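Local atomic coordinates of arginase (Thermus thermophilus, PDB entry 2EF5), a protein that probably hydrolyses L-arginine to urea and L-ornithine, the closing step of the urea cycle, using two manganese ions per subunit. Residues A121-P126 with P138-S143; G93-L98 with N133-P138. All blocks are in the same frame, centred on the assembly; numbering follows the deposited sequence.

Contact 1: residues A121-P126 with P138-S143; sequences ADFNTP and PLAVLS. With MN (manganese (II) ion), chain H.
The F123 ring lies against the first turn of helix 138-142, with A140 CA over one face, 4.0 Å from the ring centroid and 24° off its normal: a CH-pi contact displaced toward the rim. L139 meets the same ring at its edge, in plane, its CG 3.7 Å from F123 CD1; having CG anti to the backbone N (chi1 -173°) brings that branch point to the ring. S143 OG also approaches the edge, 3.6 Å from F123 CE1, while S143, just past the helix end, donates its hydroxyl back to L139 O at 3.0 Å. Next to the ring, D122 O faces the amides at the start of the helix and accepts two weak hydrogen bonds, from L139 N (3.1 Å, 127° at the hydrogen) and from A140 N. Beyond that carbonyl, D122 CB rests on the P138 ring, 3.7 Å from P138 CG. The carboxylate points onward, OD2 binding manganese at 2.2 Å and accepting a hydrogen bond from W116 NE1, a second-shell partner that helps orient it. Thus one residue joins the helix start to the metal site. Helix 172-181 covers the loop through E174 and L178, M100 of helix 99-107 abuts P138, and V162 and L164 of strand 162-167 touch L139.

Contact 2: residues G93-L98 with N133-P138; sequences GGDHSL and NVHGMP. With MN (manganese (II) ion), chain H.
D95 crosses the H135 side chain obliquely, D95 OD1 lying 3.7 Å from H135 CD2, with carboxylate and imidazole planes 33° apart. The H135 CG sits between its backbone N and carbonyl carbon (chi1 51°), which starts the ring on the side of D95. D95 OD2 accepts a hydrogen bond from L12 N. Next in the chain, S97 brings its CA to 4.3 Å from H135 CA, the nearest backbone approach of the two segments. No hydrogen bond joins them, and the exact placing of the S97 hydroxyl against H135 is doubtful. Farther along, P138 CB packs on H96 O at 3.7 Å, so the first residue of helix 138-142 packs against the backbone of a metal ligand. H96 turns its ring to manganese, ND1 at 2.2 Å; NE2 is hydrogen-bonded to S215 OG, and W116 stacks on the ring, so both nitrogens and the ring plane are fixed. D95 OD2 and H96 NE2 thus find their partners outside the two segments, and H96 ND1 is held by manganese. What remains between the segments is van der Waals contact, which implies that the metal and the outside hydrogen bonds, rather than any polar bond across the contact, orient H96 and D95.

In the fold
Contacts 1 and 2 adjoin, their centres 9 Å apart, and share P138, which offers its ring to D122 in one and to H96 in the other. Both lie near the C-terminal ends of the parallel strands, where D122 OD2 and H96 ND1, 3.0 Å apart, bind the same manganese with D118 and D217. Both are buried, contact 1 wholly and contact 2 except for H135, which is partly exposed. Contact 1 joins the loop after strand 113-117 to its own helix by ring packing and weak backbone bonds. Contact 2 joins that loop to the one after strand 87-93 and lacks hydrogen bonds between its segments. A probable hydrogen bond from N124 N to G136 O, 3.2 Å, connects them.

Contact 1: residues A121-P126 with P138-S143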
loop_
_atom_site.group_PDB
_atom_site.type_symbol
_atom_site.label_atom_id
_atom_site.label_comp_id
_atom_site.label_asym_id
_atom_site.label_seq_id
_atom_site.Cartn_x
_atom_site.Cartn_y
_atom_site.Cartn_z
ATOM N N ALA A 121 -19.161 14.808 12.075
ATOM C CA ALA A 121 -19.931 13.575 11.947
ATOM C C ALA A 121 -21.025 13.439 12.999
ATOM O O ALA A 121 -21.957 12.655 12.821
ATOM C CB ALA A 121 -18.998 12.376 12.020
ATOM N N ASP A 122 -20.913 14.201 14.083
ATOM C CA ASP A 122 -21.889 14.152 15.171
ATOM C C ASP A 122 -22.174 12.700 15.537
ATOM O O ASP A 122 -23.321 12.331 15.804
ATOM C CB ASP A 122 -23.201 14.827 14.760
ATOM C CG ASP A 122 -23.030 16.302 14.457
ATOM O OD1 ASP A 122 -22.268 16.976 15.181
ATOM O OD2 ASP A 122 -23.669 16.788 13.505
ATOM N N PHE A 123 -21.120 11.890 15.551
ATOM C CA PHE A 123 -21.244 10.473 15.848
ATOM C C PHE A 123 -20.618 10.072 17.189
ATOM O O PHE A 123 -20.178 8.930 17.361
ATOM C CB PHE A 123 -20.606 9.662 14.721
ATOM C CG PHE A 123 -21.325 8.375 14.416
ATOM C CD1 PHE A 123 -22.542 8.386 13.750
ATOM C CD2 PHE A 123 -20.783 7.154 14.795
ATOM C CE1 PHE A 123 -23.211 7.197 13.462
ATOM C CE2 PHE A 123 -21.437 5.961 14.518
ATOM C CZ PHE A 123 -22.656 5.978 13.849
ATOM N N ASN A 124 -20.574 11.006 18.133
ATOM C CA ASN A 124 -20.010 10.727 19.455
ATOM C C ASN A 124 -21.033 10.066 20.377
ATOM O O ASN A 124 -22.242 10.128 20.144
ATOM C CB ASN A 124 -19.526 12.026 20.116
ATOM C CG ASN A 124 -18.115 12.403 19.716
ATOM O OD1 ASN A 124 -17.843 13.553 19.370
ATOM N ND2 ASN A 124 -17.204 11.439 19.779
ATOM N N THR A 125 -20.528 9.421 21.421
ATOM C CA THR A 125 -21.365 8.791 22.433
ATOM C C THR A 125 -20.887 9.412 23.733
ATOM O O THR A 125 -19.874 10.113 23.747
ATOM C CB THR A 125 -21.155 7.266 22.497
ATOM O OG1 THR A 125 -19.763 6.976 22.687
ATOM C CG2 THR A 125 -21.645 6.611 21.223
ATOM N N PRO A 126 -21.609 9.188 24.841
ATOM C CA PRO A 126 -21.147 9.788 26.095
ATOM C C PRO A 126 -19.708 9.381 26.393
ATOM O O PRO A 126 -18.942 10.141 26.983
ATOM C CB PRO A 126 -22.138 9.243 27.114
ATOM C CG PRO A 126 -23.410 9.187 26.315
ATOM C CD PRO A 126 -22.932 8.563 25.012
ATOM N N PRO A 138 -26.046 13.513 17.949
ATOM C CA PRO A 138 -27.309 13.139 17.297
ATOM C C PRO A 138 -27.314 12.026 16.255
ATOM O O PRO A 138 -28.225 11.200 16.247
ATOM C CB PRO A 138 -27.813 14.467 16.733
ATOM C CG PRO A 138 -26.555 15.180 16.396
ATOM C CD PRO A 138 -25.697 14.908 17.616
ATOM N N LEU A 139 -26.326 12.007 15.365
ATOM C CA LEU A 139 -26.297 10.976 14.337
ATOM C C LEU A 139 -26.040 9.611 14.957
ATOM O O LEU A 139 -26.570 8.610 14.497
ATOM C CB LEU A 139 -25.236 11.283 13.273
ATOM C CG LEU A 139 -25.235 10.356 12.045
ATOM C CD1 LEU A 139 -26.636 10.266 11.453
ATOM C CD2 LEU A 139 -24.263 10.885 11.001
ATOM N N ALA A 140 -25.217 9.573 15.998
ATOM C CA ALA A 140 -24.932 8.313 16.679
ATOM C C ALA A 140 -26.247 7.830 17.280
ATOM O O ALA A 140 -26.678 6.708 17.030
ATOM C CB ALA A 140 -23.897 8.524 17.771
ATOM N N VAL A 141 -26.893 8.696 18.055
ATOM C CA VAL A 141 -28.168 8.370 18.684
ATOM C C VAL A 141 -29.157 7.831 17.650
ATOM O O VAL A 141 -29.749 6.766 17.837
ATOM C CB VAL A 141 -28.789 9.615 19.361
ATOM C CG1 VAL A 141 -30.200 9.306 19.839
ATOM C CG2 VAL A 141 -27.924 10.053 20.527
ATOM N N LEU A 142 -29.342 8.568 16.560
ATOM C CA LEU A 142 -30.261 8.138 15.513
ATOM C C LEU A 142 -29.885 6.753 15.012
ATOM O O LEU A 142 -30.748 5.985 14.581
ATOM C CB LEU A 142 -30.242 9.123 14.341
ATOM C CG LEU A 142 -30.959 10.453 14.576
ATOM C CD1 LEU A 142 -30.577 11.444 13.482
ATOM C CD2 LEU A 142 -32.475 10.228 14.589
ATOM N N SER A 143 -28.596 6.438 15.069
ATOM C CA SER A 143 -28.107 5.139 14.618
ATOM C C SER A 143 -28.197 4.081 15.715
ATOM O O SER A 143 -27.790 2.935 15.511
ATOM C CB SER A 143 -26.658 5.255 14.136
ATOM O OG SER A 143 -26.574 6.074 12.981
HETATM MN MN MN H . -23.756 18.953 12.984
#

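Contact 2: residues G93-L98 with N133-P138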
loop_
_atom_site.group_PDB
_atom_site.type_symbol
_atom_site.label_atom_id
_atom_site.label_comp_id
_atom_site.label_asym_id
_atom_site.label_seq_id
_atom_site.Cartn_x
_atom_site.Cartn_y
_atom_site.Cartn_z
ATOM N N GLY A 93 -33.178 25.100 12.684
ATOM C CA GLY A 93 -32.685 24.921 14.019
ATOM C C GLY A 93 -31.565 25.750 14.555
ATOM O O GLY A 93 -31.047 26.686 13.939
ATOM N N GLY A 94 -31.266 25.381 15.791
ATOM C CA GLY A 94 -30.179 25.933 16.532
ATOM C C GLY A 94 -29.362 24.659 16.502
ATOM O O GLY A 94 -28.972 24.219 15.416
ATOM N N ASP A 95 -29.169 24.035 17.662
ATOM C CA ASP A 95 -28.389 22.807 17.776
ATOM C C ASP A 95 -28.799 21.697 16.829
ATOM O O ASP A 95 -29.984 21.464 16.607
ATOM C CB ASP A 95 -28.484 22.228 19.194
ATOM C CG ASP A 95 -28.026 23.194 20.255
ATOM O OD1 ASP A 95 -27.042 23.919 20.009
ATOM O OD2 ASP A 95 -28.642 23.209 21.343
ATOM N N HIS A 96 -27.805 20.981 16.316
ATOM C CA HIS A 96 -28.063 19.858 15.425
ATOM C C HIS A 96 -28.731 18.728 16.212
ATOM O O HIS A 96 -29.214 17.757 15.632
ATOM C CB HIS A 96 -26.755 19.357 14.814
ATOM C CG HIS A 96 -26.938 18.749 13.455
ATOM N ND1 HIS A 96 -25.894 18.632 12.555
ATOM C CD2 HIS A 96 -28.036 18.294 12.833
ATOM C CE1 HIS A 96 -26.364 18.135 11.427
ATOM N NE2 HIS A 96 -27.656 17.917 11.559
ATOM N N SER A 97 -28.744 18.860 17.535
ATOM C CA SER A 97 -29.366 17.869 18.412
ATOM C C SER A 97 -30.822 17.663 18.020
ATOM O O SER A 97 -31.366 16.582 18.200
ATOM C CB SER A 97 -29.316 18.331 19.870
ATOM O OG SER A 97 -27.984 18.475 20.329
ATOM N N LEU A 98 -31.449 18.710 17.487
ATOM C CA LEU A 98 -32.850 18.640 17.076
ATOM C C LEU A 98 -33.104 17.532 16.061
ATOM O O LEU A 98 -34.231 17.047 15.933
ATOM C CB LEU A 98 -33.303 19.986 16.493
ATOM C CG LEU A 98 -32.678 20.433 15.166
ATOM C CD1 LEU A 98 -33.321 19.702 13.993
ATOM C CD2 LEU A 98 -32.886 21.932 15.006
ATOM N N ASN A 133 -21.092 17.566 24.910
ATOM C CA ASN A 133 -22.156 18.241 24.172
ATOM C C ASN A 133 -23.024 17.244 23.415
ATOM O O ASN A 133 -22.524 16.444 22.620
ATOM C CB ASN A 133 -21.561 19.252 23.190
ATOM C CG ASN A 133 -21.051 20.498 23.875
ATOM O OD1 ASN A 133 -20.200 21.207 23.338
ATOM N ND2 ASN A 133 -21.577 20.782 25.062
ATOM N N VAL A 134 -24.325 17.295 23.664
ATOM C CA VAL A 134 -25.248 16.392 22.999
ATOM C C VAL A 134 -25.337 16.677 21.500
ATOM O O VAL A 134 -25.524 15.759 20.704
ATOM C CB VAL A 134 -26.661 16.486 23.613
ATOM C CG1 VAL A 134 -27.622 15.575 22.852
ATOM C CG2 VAL A 134 -26.612 16.088 25.089
ATOM N N HIS A 135 -25.193 17.941 21.108
ATOM C CA HIS A 135 -25.273 18.272 19.691
ATOM C C HIS A 135 -24.117 17.679 18.891
ATOM O O HIS A 135 -24.002 17.895 17.684
ATOM C CB HIS A 135 -25.381 19.791 19.485
ATOM C CG HIS A 135 -24.335 20.592 20.197
ATOM N ND1 HIS A 135 -23.000 20.546 19.858
ATOM C CD2 HIS A 135 -24.441 21.515 21.185
ATOM C CE1 HIS A 135 -22.329 21.409 20.603
ATOM N NE2 HIS A 135 -23.181 22.010 21.415
ATOM N N GLY A 136 -23.274 16.913 19.575
ATOM C CA GLY A 136 -22.156 16.262 18.918
ATOM C C GLY A 136 -22.400 14.762 18.890
ATOM O O GLY A 136 -21.500 13.983 18.587
ATOM N N MET A 137 -23.630 14.352 19.204
ATOM C CA MET A 137 -23.992 12.933 19.231
ATOM C C MET A 137 -25.306 12.545 18.523
ATOM O O MET A 137 -25.637 11.362 18.467
ATOM C CB MET A 137 -24.114 12.447 20.685
ATOM C CG MET A 137 -23.273 13.189 21.708
ATOM S SD MET A 137 -23.648 12.655 23.406
ATOM C CE MET A 137 -22.033 12.810 24.165
ATOM N N PRO A 138 -26.046 13.513 17.949
ATOM C CA PRO A 138 -27.309 13.139 17.297
ATOM C C PRO A 138 -27.314 12.026 16.255
ATOM O O PRO A 138 -28.225 11.200 16.247
ATOM C CB PRO A 138 -27.813 14.467 16.733
ATOM C CG PRO A 138 -26.555 15.180 16.396
ATOM C CD PRO A 138 -25.697 14.908 17.616
HETATM MN MN MN H . -23.756 18.953 12.984
#